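Beta-ketoacyl synthase (Burkholderia phymatum, PDB 4EWG) probably catalyses the condensation step of fatty acid chain elongation as a 3-oxoacyl-[acyl-carrier-protein] synthase of the thiolase-like superfamily. Local coordinates at residues V107-S112 and G193-L198. Numbering follows the deposited sequence.
Sequences VAYGSS and GGAEEL
Tyr-109 lays one face of its ring over the backbone of Gly-193 and Gly-194. The carbonyl carbon of Gly-193 sits over the ring centre, and Gly-194 N lies toward the rim, 3.4 Å from CE1 of Tyr-109. Gly-193 CA makes a CH-pi contact, 3.8 Å from the ring centroid of Tyr-109 and 24° off its normal. Gly-193, with no side chain, lets the ring lie directly on the backbone, and the methyl of Ala-195 fits at the ring's edge, near its plane. The hydroxyl of Tyr-109 is hydrogen-bonded to Thr-241 OG1 on strand 238-246.

Beneath the ring, strands 107-110 and 193-196 run parallel at 30°, neighbours in the central mixed sheet of this thiolase-like fold. Gly-193 N donates to Ala-108 O at 3.1 Å, and Ala-195 N to Gly-110 O at 3.2 Å.

Past these backbone bonds a side chain takes over. The chain of Glu-196 leaves with CG anti to the backbone N (chi1 -151°) and bends at chi2, carrying its carboxylate across to Ser-112. Ser-112 N lies 2.9 Å from Glu-196 OE2, on its syn lone pair, while Ser-112 OG donates to the same oxygen at 2.6 Å from above the carboxylate plane. Gly-342 N also donates to OE2, and OE1 accepts weak bonds from Ser-112 N and Ser-113 N. Ser-112 O in turn bonds Tyr-139 OH of the second subunit. Three donors to one oxygen of the buried Glu-196, with weak bonds to the other, would limit rotation of the carboxylate, its negative charge probably stabilised by neutral N-H and O-H groups.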
loop_
_atom_site.group_PDB
_atom_site.type_symbol
_atom_site.label_atom_id
_atom_site.label_comp_id
_atom_site.label_asym_id
_atom_site.label_seq_id
_atom_site.Cartn_x
_atom_site.Cartn_y
_atom_site.Cartn_z
ATOM N N VAL A 107 -3.179 10.828 -5.122
ATOM C CA VAL A 107 -3.407 9.572 -5.808
ATOM C C VAL A 107 -3.493 8.404 -4.835
ATOM O O VAL A 107 -2.625 8.240 -3.975
ATOM C CB VAL A 107 -2.291 9.267 -6.833
ATOM C CG1 VAL A 107 -2.546 7.892 -7.481
ATOM C CG2 VAL A 107 -2.186 10.393 -7.852
ATOM N N ALA A 108 -4.554 7.623 -4.945
ATOM C CA ALA A 108 -4.659 6.371 -4.229
ATOM C C ALA A 108 -4.797 5.264 -5.277
ATOM O O ALA A 108 -5.656 5.331 -6.172
ATOM C CB ALA A 108 -5.852 6.388 -3.276
ATOM N N TYR A 109 -3.925 4.262 -5.199
ATOM C CA TYR A 109 -3.913 3.215 -6.226
ATOM C C TYR A 109 -3.130 1.999 -5.764
ATOM O O TYR A 109 -2.196 2.122 -4.964
ATOM C CB TYR A 109 -3.224 3.747 -7.510
ATOM C CG TYR A 109 -3.996 3.549 -8.763
ATOM C CD1 TYR A 109 -3.921 2.330 -9.491
ATOM C CD2 TYR A 109 -4.825 4.558 -9.252
ATOM C CE1 TYR A 109 -4.653 2.150 -10.668
ATOM C CE2 TYR A 109 -5.552 4.379 -10.438
ATOM C CZ TYR A 109 -5.468 3.185 -11.130
ATOM O OH TYR A 109 -6.213 3.028 -12.270
ATOM N N GLY A 110 -3.473 0.850 -6.321
ATOM C CA GLY A 110 -2.667 -0.326 -6.106
ATOM C C GLY A 110 -2.950 -1.468 -7.054
ATOM O O GLY A 110 -3.819 -1.373 -7.927
ATOM N N SER A 111 -2.194 -2.547 -6.863
ATOM C CA SER A 111 -2.318 -3.742 -7.676
ATOM C C SER A 111 -1.804 -4.918 -6.869
ATOM O O SER A 111 -1.148 -4.724 -5.852
ATOM C CB SER A 111 -1.499 -3.603 -8.976
ATOM O OG SER A 111 -0.143 -3.355 -8.707
ATOM N N SER A 112 -2.130 -6.129 -7.298
ATOM C CA SER A 112 -1.694 -7.346 -6.594
ATOM C C SER A 112 -0.197 -7.537 -6.775
ATOM O O SER A 112 0.470 -8.167 -5.941
ATOM C CB SER A 112 -2.409 -8.614 -7.126
ATOM O OG SER A 112 -3.813 -8.426 -7.193
ATOM N N GLY A 193 -8.022 4.340 -7.839
ATOM C CA GLY A 193 -8.288 3.207 -8.676
ATOM C C GLY A 193 -7.469 1.994 -8.352
ATOM O O GLY A 193 -6.796 1.916 -7.299
ATOM N N GLY A 194 -7.566 1.024 -9.251
ATOM C CA GLY A 194 -6.811 -0.206 -9.151
ATOM C C GLY A 194 -6.544 -0.745 -10.519
ATOM O O GLY A 194 -7.253 -0.407 -11.475
ATOM N N ALA A 195 -5.548 -1.622 -10.613
ATOM C CA ALA A 195 -5.103 -2.151 -11.908
ATOM C C ALA A 195 -4.447 -3.518 -11.757
ATOM O O ALA A 195 -4.006 -3.886 -10.662
ATOM C CB ALA A 195 -4.141 -1.176 -12.549
ATOM N N GLU A 196 -4.408 -4.280 -12.846
ATOM C CA GLU A 196 -3.671 -5.520 -12.890
ATOM C C GLU A 196 -3.337 -5.898 -14.335
ATOM O O GLU A 196 -4.144 -5.653 -15.259
ATOM C CB GLU A 196 -4.460 -6.662 -12.264
ATOM C CG GLU A 196 -3.547 -7.727 -11.667
ATOM C CD GLU A 196 -3.009 -7.296 -10.303
ATOM O OE1 GLU A 196 -1.765 -7.129 -10.148
ATOM O OE2 GLU A 196 -3.850 -7.123 -9.389
ATOM N N GLU A 197 -2.159 -6.510 -14.525
ATOM C CA GLU A 197 -1.801 -7.058 -15.820
ATOM C C GLU A 197 -1.901 -8.572 -15.738
ATOM O O GLU A 197 -1.593 -9.142 -14.735
ATOM C CB GLU A 197 -0.414 -6.580 -16.261
ATOM C CG GLU A 197 0.783 -7.253 -15.610
ATOM C CD GLU A 197 2.105 -6.516 -15.921
ATOM O OE1 GLU A 197 2.234 -5.309 -15.616
ATOM O OE2 GLU A 197 3.029 -7.142 -16.427
ATOM N N LEU A 198 -2.405 -9.194 -16.781
ATOM C CA LEU A 198 -2.589 -10.641 -16.805
ATOM C C LEU A 198 -1.222 -11.278 -16.950
ATOM O O LEU A 198 -0.428 -10.875 -17.799
ATOM C CB LEU A 198 -3.492 -11.068 -17.978
ATOM C CG LEU A 198 -3.827 -12.574 -18.116
ATOM C CD1 LEU A 198 -4.617 -13.104 -16.884
ATOM C CD2 LEU A 198 -4.562 -12.881 -19.449
#